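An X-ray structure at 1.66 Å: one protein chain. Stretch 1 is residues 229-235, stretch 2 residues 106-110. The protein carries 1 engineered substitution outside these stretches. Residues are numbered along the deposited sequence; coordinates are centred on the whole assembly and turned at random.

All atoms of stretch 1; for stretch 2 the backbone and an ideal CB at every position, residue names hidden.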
ATOM      1  N   ASP A 229      -8.231  16.896  -9.578  1.00 30.55           N
ATOM      2  CA  ASP A 229      -7.631  17.063  -8.239  1.00 32.11           C
ATOM      3  C   ASP A 229      -8.390  16.168  -7.260  1.00 36.53           C
ATOM      4  O   ASP A 229      -9.654  16.090  -7.340  1.00 35.57           O
ATOM      5  CB  ASP A 229      -7.710  18.519  -7.756  1.00 34.96           C
ATOM      6  CG  ASP A 229      -6.662  19.445  -8.464  1.00 46.22           C
ATOM      7  OD1 ASP A 229      -5.705  18.970  -9.104  1.00 45.20           O
ATOM      8  OD2 ASP A 229      -6.809  20.665  -8.338  1.00 58.54           O
ATOM      9  N   GLU A 230      -7.648  15.506  -6.354  1.00 30.39           N
ATOM     10  CA  GLU A 230      -8.283  14.761  -5.243  1.00 28.24           C
ATOM     11  C   GLU A 230      -7.819  15.349  -3.898  1.00 26.71           C
ATOM     12  O   GLU A 230      -6.607  15.586  -3.719  1.00 25.42           O
ATOM     13  CB  GLU A 230      -7.826  13.277  -5.322  1.00 28.75           C
ATOM     14  CG  GLU A 230      -8.228  12.516  -6.548  1.00 29.30           C
ATOM     15  CD  GLU A 230      -7.735  11.044  -6.505  1.00 30.61           C
ATOM     16  OE1 GLU A 230      -6.546  10.798  -6.292  1.00 30.27           O
ATOM     17  OE2 GLU A 230      -8.562  10.128  -6.673  1.00 34.84           O
ATOM     18  N   ASP A 231      -8.750  15.540  -2.976  1.00 25.45           N
ATOM     19  CA  ASP A 231      -8.458  15.990  -1.600  1.00 27.27           C
ATOM     20  C   ASP A 231      -8.996  14.869  -0.666  1.00 26.02           C
ATOM     21  O   ASP A 231     -10.250  14.523  -0.705  1.00 25.09           O
ATOM     22  CB  ASP A 231      -9.294  17.280  -1.299  1.00 30.24           C
ATOM     23  CG  ASP A 231      -9.001  18.472  -2.251  1.00 35.51           C
ATOM     24  OD1 ASP A 231      -7.937  18.580  -2.931  1.00 33.11           O
ATOM     25  OD2 ASP A 231      -9.826  19.421  -2.135  1.00 36.96           O
ATOM     26  N   ALA A 232      -8.148  14.359   0.269  1.00 23.78           N
ATOM     27  CA  ALA A 232      -8.534  13.147   1.032  1.00 23.66           C
ATOM     28  C   ALA A 232      -8.156  13.258   2.505  1.00 23.39           C
ATOM     29  O   ALA A 232      -7.072  13.836   2.819  1.00 22.63           O
ATOM     30  CB  ALA A 232      -7.845  11.911   0.408  1.00 25.48           C
ATOM     31  N   ILE A 233      -9.048  12.779   3.373  1.00 22.29           N
ATOM     32  CA  ILE A 233      -8.779  12.691   4.796  1.00 20.91           C
ATOM     33  C   ILE A 233      -9.108  11.237   5.259  1.00 23.32           C
ATOM     34  O   ILE A 233     -10.151  10.680   4.899  1.00 22.33           O
ATOM     35  CB  ILE A 233      -9.536  13.727   5.636  1.00 24.48           C
ATOM     36  CG1 ILE A 233      -9.126  13.641   7.108  1.00 24.22           C
ATOM     37  CG2 ILE A 233     -11.053  13.591   5.475  1.00 28.59           C
ATOM     38  CD1 ILE A 233      -9.733  14.679   8.066  1.00 29.23           C
ATOM     39  N   SER A 234      -8.228  10.690   6.113  1.00 21.42           N
ATOM     40  CA  SER A 234      -8.394   9.389   6.767  1.00 21.82           C
ATOM     41  C   SER A 234      -8.181   9.588   8.285  1.00 22.04           C
ATOM     42  O   SER A 234      -7.174  10.202   8.731  1.00 21.34           O
ATOM     43  CB  SER A 234      -7.349   8.374   6.215  1.00 22.07           C
ATOM     44  OG  SER A 234      -7.435   8.264   4.792  1.00 23.05           O
ATOM     45  N   VAL A 235      -9.168   9.146   9.088  1.00 20.26           N
ATOM     46  CA  VAL A 235      -9.178   9.226  10.571  1.00 21.09           C
ATOM     47  C   VAL A 235      -9.414   7.800  11.071  1.00 22.69           C
ATOM     48  O   VAL A 235     -10.474   7.245  10.814  1.00 24.77           O
ATOM     49  CB  VAL A 235     -10.282  10.164  11.104  1.00 26.13           C
ATOM     50  CG1 VAL A 235     -10.066  10.337  12.566  1.00 29.80           C
ATOM     51  CG2 VAL A 235     -10.192  11.480  10.420  1.00 32.87           C
ATOM     52  N   UNK A 106      -8.767   4.026   1.007  1.00 20.84           N
ATOM     53  CA  UNK A 106      -9.313   4.817  -0.110  1.00 22.91           C
ATOM     54  C   UNK A 106      -8.734   6.249  -0.127  1.00 23.08           C
ATOM     55  O   UNK A 106      -8.720   6.882  -1.200  1.00 22.54           O
ATOM     56  CB  UNK A 106     -10.839   4.874  -0.014  1.00 22.91           C
ATOM     57  N   UNK A 107      -8.304   6.746   1.032  1.00 22.79           N
ATOM     58  CA  UNK A 107      -7.758   8.131   1.171  1.00 20.65           C
ATOM     59  C   UNK A 107      -6.251   8.239   0.882  1.00 22.08           C
ATOM     60  O   UNK A 107      -5.642   9.335   1.022  1.00 22.70           O
ATOM     61  CB  UNK A 107      -8.021   8.645   2.588  1.00 20.65           C
ATOM     62  N   UNK A 108      -5.591   7.113   0.488  1.00 22.00           N
ATOM     63  CA  UNK A 108      -4.161   7.113   0.256  1.00 22.36           C
ATOM     64  C   UNK A 108      -3.980   7.048  -1.249  1.00 25.54           C
ATOM     65  O   UNK A 108      -4.501   6.132  -1.890  1.00 27.28           O
ATOM     66  CB  UNK A 108      -3.460   5.955   0.969  1.00 22.36           C
ATOM     67  N   UNK A 109      -3.404   8.121  -1.830  1.00 22.36           N
ATOM     68  CA  UNK A 109      -3.582   8.344  -3.275  1.00 25.29           C
ATOM     69  C   UNK A 109      -2.303   8.117  -4.144  1.00 29.46           C
ATOM     70  O   UNK A 109      -2.244   8.562  -5.283  1.00 29.45           O
ATOM     71  CB  UNK A 109      -4.076   9.777  -3.486  1.00 25.29           C
ATOM     72  N   UNK A 110      -1.287   7.449  -3.598  1.00 25.97           N
ATOM     73  CA  UNK A 110       0.007   7.248  -4.300  1.00 25.82           C
ATOM     74  C   UNK A 110      -0.074   6.160  -5.445  1.00 28.48           C
ATOM     75  O   UNK A 110       0.809   6.150  -6.321  1.00 28.47           O
ATOM     76  CB  UNK A 110       1.068   6.837  -3.277  1.00 25.82           C
TER

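Stretch 1 is an extended strand whose side chains alternate: Glu230, Ala232 and Ser234 point toward stretch 2, while Asp231 and Ile233 point away. The facing row therefore offers a carboxylate, a small methyl and a hydroxyl.

At position 106 the CA-to-CB bond runs sideways, and no atom of stretch 1 lies within 5.5 Å of the ideal CB. The strand sets no requirement here, so many side chains would suit. The deposited residue is Thr106, with chi1 in the p well.

Position 107 is the most constrained. Its CA lies 5.1 Å from the CA of Ala232, the closest CA pair across the stretches, and its ideal CB points toward the strand. That CB would sit 2.3 Å from Ser234 OG, an outright clash, and 3.9 Å from Ala232 CB. The backbone angles, -87/3, are open to most residues, so the evidence for glycine is steric rather than conformational: with Ser234 in its m rotamer, any CB would collide. Gly107 is the deposited residue. Without a side chain, its CA can rest 3.6 Å from Ser234 OG, and its O packs 3.4 Å from Ala232 CB. Two waters complete the junction. One accepts from Gly107 N (3.0 Å) and is hydrogen-bonded to Ser234 OG (2.8 Å); the other donates to Gly107 O (2.8 Å) and also bonds Ser234 OG (2.7 Å).

At position 108 the CA-to-CB bond points away and the ideal CB has no strand atom within 5.5 Å, so size and polarity are weakly restricted. Leu108 occupies it. The end of its side chain comes nearer than its CB direction suggests, with CD2 4.4 Å from Ser234 OG, a marginal contact.

Position 109 again points toward the strand, its ideal CB 3.9 Å from Glu230 OE1. A nearby carboxylate favours a donor, preferably a cationic one: lysine or arginine would answer the charge, and a neutral donor could serve in part. The residue is Arg109. Its first three chi angles are all m, folding the chain so that the guanidinium meets Glu230 edge-on in a two-pronged salt bridge: NE donates to OE1 at 2.9 Å (160°) and NH2 to OE2 at 2.9 Å (136°). NH1 makes a weak 3.2 Å hydrogen bond to Thr106 O, tying the group back to its own loop.

Position 110 lies out of reach of stretch 1, which cannot discriminate among side chains there. It is Tyr110, whose OH is hydrogen-bonded elsewhere in the structure.

Stretch 2 (106-110) TGLRY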
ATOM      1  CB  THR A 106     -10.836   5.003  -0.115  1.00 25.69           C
ATOM      2  OG1 THR A 106     -11.289   5.674   1.071  1.00 22.99           O
ATOM      3  CG2 THR A 106     -11.508   3.562  -0.157  1.00 25.95           C
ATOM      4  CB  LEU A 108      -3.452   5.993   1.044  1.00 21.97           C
ATOM      5  CG  LEU A 108      -3.782   5.935   2.536  1.00 22.82           C
ATOM      6  CD1 LEU A 108      -3.077   4.751   3.202  1.00 25.27           C
ATOM      7  CD2 LEU A 108      -3.453   7.219   3.361  1.00 24.74           C
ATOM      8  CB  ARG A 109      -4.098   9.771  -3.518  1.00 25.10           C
ATOM      9  CG  ARG A 109      -5.346  10.158  -2.738  1.00 25.95           C
ATOM     10  CD  ARG A 109      -6.495   9.120  -2.794  1.00 25.37           C
ATOM     11  NE  ARG A 109      -6.880   8.812  -4.195  1.00 25.43           N
ATOM     12  CZ  ARG A 109      -7.138   7.611  -4.708  1.00 26.36           C
ATOM     13  NH1 ARG A 109      -7.154   6.507  -3.961  1.00 27.02           N
ATOM     14  NH2 ARG A 109      -7.436   7.498  -6.028  1.00 29.92           N
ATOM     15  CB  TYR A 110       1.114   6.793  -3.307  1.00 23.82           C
ATOM     16  CG  TYR A 110       0.823   5.506  -2.545  1.00 24.77           C
ATOM     17  CD1 TYR A 110       0.090   5.517  -1.330  1.00 23.72           C
ATOM     18  CD2 TYR A 110       1.198   4.260  -3.055  1.00 25.69           C
ATOM     19  CE1 TYR A 110      -0.250   4.317  -0.684  1.00 25.68           C
ATOM     20  CE2 TYR A 110       0.862   3.069  -2.424  1.00 24.93           C
ATOM     21  CZ  TYR A 110       0.142   3.092  -1.230  1.00 25.67           C
ATOM     22  OH  TYR A 110      -0.166   1.872  -0.640  1.00 24.25           O
TER
HETATM   23  O   HOH W   1      -7.248   5.708   3.602  1.00 20.62           O
HETATM   24  O   HOH W   2      -6.226  10.403   3.567  1.00 24.30           O
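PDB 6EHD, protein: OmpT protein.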